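Local coordinates for flagellar hook-associated protein 2 (PDB 6IWY) that caps the distal end of the flagellum, promoting polymerization of flagellin at the growing filament tip and keeping unassembled subunits from leaking out, at residues A[78-81]-A[82-86]; A[350-354]-A[355-359]. All coordinates share one frame; numbering follows the deposited sequence.

Contact 1: A[78-81]-A[82-86]; sequences AGMT and LGDVA
T81 and D84 clasp each other at the start of helix 82-92, each side chain reaching the other's backbone nitrogen. The T81 hydroxyl oxygen OG1 accepts from D84 N at 2.8 Å, a nearly straight bond with an N-H...O angle of 172°. D84 CG lies beside its own backbone N (chi1 -68°), which turns the carboxylate back toward T81. There T81 N donates to D84 OD2 over 3.2 Å, approaching from above the carboxylate plane, 54° out of it. With T81 as N-cap, this reciprocal pair is a capping box. It occupies the amides of the N-cap residue and of the third helical residue, and the partial positive charge of the helix start would probably favour an ionised D84. The first main-chain bond of the helix, V85 N to T81 O at 2.9 Å, closes the same turn.

The buried side of the turn is formed by L82 and V85, which both touch F56 and L112 of strand 110-116. On the more open side, M80 CG passes D84 CB at 3.4 Å, the two side chains crossing at a slant, whereas M80 CB meets V85 CG2 only loosely, at 4.3 Å. D84 as a whole is exposed, although its OD2 is held by T81 N, and M80 is itself only partly covered.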
loop_
_atom_site.group_PDB
_atom_site.type_symbol
_atom_site.label_atom_id
_atom_site.label_comp_id
_atom_site.label_asym_id
_atom_site.label_seq_id
_atom_site.Cartn_x
_atom_site.Cartn_y
_atom_site.Cartn_z
ATOM N N ALA A 78 8.757 -12.782 -14.080
ATOM C CA ALA A 78 10.201 -12.957 -14.207
ATOM C C ALA A 78 10.701 -12.476 -15.579
ATOM O O ALA A 78 10.169 -12.864 -16.621
ATOM C CB ALA A 78 10.568 -14.421 -13.980
ATOM N N GLY A 79 11.711 -11.616 -15.567
ATOM C CA GLY A 79 12.326 -11.133 -16.797
ATOM C C GLY A 79 11.712 -9.897 -17.433
ATOM O O GLY A 79 12.227 -9.407 -18.428
ATOM N N MET A 80 10.613 -9.398 -16.875
ATOM C CA MET A 80 10.017 -8.114 -17.316
ATOM C C MET A 80 11.036 -6.939 -17.331
ATOM O O MET A 80 11.883 -6.800 -16.428
ATOM C CB MET A 80 8.861 -7.729 -16.374
ATOM C CG MET A 80 7.487 -7.580 -17.026
ATOM S SD MET A 80 6.158 -7.754 -15.789
ATOM C CE MET A 80 4.672 -7.484 -16.755
ATOM N N THR A 81 10.921 -6.084 -18.346
ATOM C CA THR A 81 11.707 -4.841 -18.420
ATOM C C THR A 81 11.037 -3.694 -17.674
ATOM O O THR A 81 9.806 -3.682 -17.503
ATOM C CB THR A 81 11.841 -4.342 -19.861
ATOM O OG1 THR A 81 10.582 -3.787 -20.273
ATOM C CG2 THR A 81 12.262 -5.476 -20.818
ATOM N N LEU A 82 11.848 -2.716 -17.258
ATOM C CA LEU A 82 11.363 -1.468 -16.649
ATOM C C LEU A 82 10.217 -0.882 -17.459
ATOM O O LEU A 82 9.200 -0.462 -16.892
ATOM C CB LEU A 82 12.490 -0.445 -16.557
ATOM C CG LEU A 82 12.135 0.964 -16.079
ATOM C CD1 LEU A 82 11.592 0.932 -14.657
ATOM C CD2 LEU A 82 13.368 1.866 -16.157
ATOM N N GLY A 83 10.371 -0.864 -18.781
ATOM C CA GLY A 83 9.308 -0.410 -19.657
ATOM C C GLY A 83 8.044 -1.244 -19.488
ATOM O O GLY A 83 6.940 -0.696 -19.349
ATOM N N ASP A 84 8.199 -2.568 -19.515
ATOM C CA ASP A 84 7.085 -3.461 -19.230
ATOM C C ASP A 84 6.376 -3.086 -17.916
ATOM O O ASP A 84 5.158 -2.909 -17.900
ATOM C CB ASP A 84 7.545 -4.921 -19.123
ATOM C CG ASP A 84 8.031 -5.511 -20.449
ATOM O OD1 ASP A 84 7.864 -4.901 -21.536
ATOM O OD2 ASP A 84 8.573 -6.640 -20.386
ATOM N N VAL A 85 7.119 -2.964 -16.815
ATOM C CA VAL A 85 6.474 -2.718 -15.519
ATOM C C VAL A 85 5.734 -1.383 -15.502
ATOM O O VAL A 85 4.677 -1.265 -14.912
ATOM C CB VAL A 85 7.459 -2.707 -14.354
ATOM C CG1 VAL A 85 6.723 -2.290 -13.084
ATOM C CG2 VAL A 85 8.095 -4.058 -14.173
ATOM N N ALA A 86 6.293 -0.384 -16.157
ATOM C CA ALA A 86 5.666 0.924 -16.210
ATOM C C ALA A 86 4.280 0.791 -16.809
ATOM O O ALA A 86 3.309 1.319 -16.282
ATOM C CB ALA A 86 6.495 1.868 -17.029
#

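Contact 2: A[350-354]-A[355-359]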
loop_
_atom_site.group_PDB
_atom_site.type_symbol
_atom_site.label_atom_id
_atom_site.label_comp_id
_atom_site.label_asym_id
_atom_site.label_seq_id
_atom_site.Cartn_x
_atom_site.Cartn_y
_atom_site.Cartn_z
ATOM N N GLU A 350 6.034 -8.638 -0.001
ATOM C CA GLU A 350 6.779 -8.486 1.241
ATOM C C GLU A 350 8.173 -9.040 1.060
ATOM O O GLU A 350 9.130 -8.388 1.372
ATOM C CB GLU A 350 6.037 -9.209 2.397
ATOM C CG GLU A 350 6.688 -9.175 3.760
ATOM C CD GLU A 350 5.784 -9.726 4.854
ATOM O OE1 GLU A 350 4.869 -10.549 4.532
ATOM O OE2 GLU A 350 6.002 -9.340 6.039
ATOM N N ALA A 351 8.297 -10.238 0.513
ATOM C CA ALA A 351 9.617 -10.807 0.324
ATOM C C ALA A 351 10.526 -9.997 -0.648
ATOM O O ALA A 351 11.742 -10.045 -0.489
ATOM C CB ALA A 351 9.512 -12.240 -0.094
ATOM N N SER A 352 9.937 -9.237 -1.588
ATOM C CA SER A 352 10.650 -8.545 -2.671
ATOM C C SER A 352 10.602 -7.030 -2.600
ATOM O O SER A 352 11.293 -6.323 -3.358
ATOM C CB SER A 352 10.037 -8.934 -4.006
ATOM O OG SER A 352 8.724 -8.423 -4.069
ATOM N N GLN A 353 9.811 -6.504 -1.688
ATOM C CA GLN A 353 9.810 -5.059 -1.474
ATOM C C GLN A 353 11.185 -4.423 -1.343
ATOM O O GLN A 353 11.393 -3.365 -1.876
ATOM C CB GLN A 353 9.023 -4.704 -0.224
ATOM C CG GLN A 353 8.746 -3.204 -0.082
ATOM C CD GLN A 353 9.679 -2.492 0.873
ATOM O OE1 GLN A 353 10.250 -3.106 1.800
ATOM N NE2 GLN A 353 9.803 -1.174 0.694
ATOM N N ASN A 354 12.093 -5.046 -0.605
ATOM C CA ASN A 354 13.364 -4.391 -0.216
ATOM C C ASN A 354 14.333 -4.172 -1.393
ATOM O O ASN A 354 15.133 -3.261 -1.386
ATOM C CB ASN A 354 14.078 -5.183 0.900
ATOM C CG ASN A 354 14.929 -4.283 1.787
ATOM O OD1 ASN A 354 14.408 -3.323 2.364
ATOM N ND2 ASN A 354 16.243 -4.565 1.888
ATOM N N THR A 355 14.217 -5.017 -2.409
ATOM C CA THR A 355 15.121 -5.013 -3.546
ATOM C C THR A 355 14.419 -4.354 -4.733
ATOM O O THR A 355 14.932 -3.419 -5.325
ATOM C CB THR A 355 15.482 -6.458 -3.902
ATOM O OG1 THR A 355 14.812 -7.345 -2.996
ATOM C CG2 THR A 355 16.953 -6.685 -3.802
ATOM N N LEU A 356 13.219 -4.817 -5.049
ATOM C CA LEU A 356 12.498 -4.328 -6.218
ATOM C C LEU A 356 11.735 -3.035 -6.034
ATOM O O LEU A 356 11.583 -2.310 -7.013
ATOM C CB LEU A 356 11.513 -5.383 -6.728
ATOM C CG LEU A 356 12.145 -6.710 -7.173
ATOM C CD1 LEU A 356 11.070 -7.664 -7.725
ATOM C CD2 LEU A 356 13.261 -6.460 -8.193
ATOM N N PHE A 357 11.253 -2.730 -4.822
ATOM C CA PHE A 357 10.224 -1.689 -4.665
ATOM C C PHE A 357 10.430 -0.610 -3.629
ATOM O O PHE A 357 9.496 -0.172 -2.998
ATOM C CB PHE A 357 8.866 -2.337 -4.360
ATOM C CG PHE A 357 8.376 -3.267 -5.408
ATOM C CD1 PHE A 357 8.325 -2.881 -6.730
ATOM C CD2 PHE A 357 7.927 -4.521 -5.062
ATOM C CE1 PHE A 357 7.842 -3.731 -7.692
ATOM C CE2 PHE A 357 7.462 -5.379 -6.018
ATOM C CZ PHE A 357 7.415 -4.981 -7.345
ATOM N N MET A 358 11.635 -0.128 -3.446
ATOM C CA MET A 358 11.789 1.098 -2.671
ATOM C C MET A 358 10.835 2.153 -3.234
ATOM O O MET A 358 10.663 2.264 -4.462
ATOM C CB MET A 358 13.229 1.586 -2.720
ATOM C CG MET A 358 14.077 1.222 -1.463
ATOM S SD MET A 358 13.381 0.105 -0.162
ATOM C CE MET A 358 14.707 0.221 1.067
ATOM N N SER A 359 10.177 2.894 -2.350
ATOM C CA SER A 359 9.359 4.005 -2.785
ATOM C C SER A 359 9.759 5.259 -2.046
ATOM O O SER A 359 10.126 5.193 -0.885
ATOM C CB SER A 359 7.909 3.711 -2.516
ATOM O OG SER A 359 7.672 3.541 -1.112
#
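The backbone carbonyls of S352 and Q353 hold the last turn of helix 349-356. L356 N donates to S352 O at 3.0 Å, and T355 N adds a weak bond to the same oxygen. F357 N reaches Q353 O, also at 3.0 Å, but from 44° above the carbonyl plane. F357 is the first residue to leave helical backbone angles, so this bond ties the exit of the chain to the last turn.

Van der Waals contacts gather around F357 and L356. A chi1 of -60° sets the F357 ring beside its own backbone N and brings CE2 to 3.8 Å from S352 OG, an oblique approach. CB of the neighbouring L356 stands over the centre of one ring face, while L356 CD1 meets S352 CB at 4.1 Å. The S352 hydroxyl has its polar partners elsewhere: these are T61 OG1 and the carbonyl oxygens of S348 and Y349, and its one proton can serve the two carbonyls only by sharing or alternating. Its approach to the ring is van der Waals packing.

M358 makes its contacts on the more exposed side. Its chain bends at chi2 and carries SD to 3.9 Å from Q353 NE2, crossing that side chain at about a right angle. The methyl CE lies 3.8 Å from N354 OD1, and here the two side chains run alongside each other in the same direction.

Within the fold, this C-terminal turn packs L356 and F357 against T61 of strand 61-67, with F357 also touching L63 and F56. The chain then passes directly into strand 359-361, outermost within this chain in the antiparallel sheet that also contains strands 42-49, 110-116 and 97-103, and M358 makes a backbone hydrogen bond with G46.

How the contacts relate
Contact 1 comes first along the chain, at the N-terminal end of helix 82-92, and contact 2 much later, where helix 349-356 gives way to strand 359-361. Their centres lie about 15 Å apart and their nearest atoms about 6 Å, so they do not touch. A shared neighbour, F56, bridges the gap: L82 and V85 pack on it from one contact and F357 from the other. One antiparallel sheet also relates them, since helix 82-92 rests on strands 97-103 and 110-116 while contact 2 leads into strand 359-361, outermost in that sheet within this chain. Sequence-distant parts of the cap protein fragment thus lie close together in one region of the fold, linked through F56 and the shared sheet.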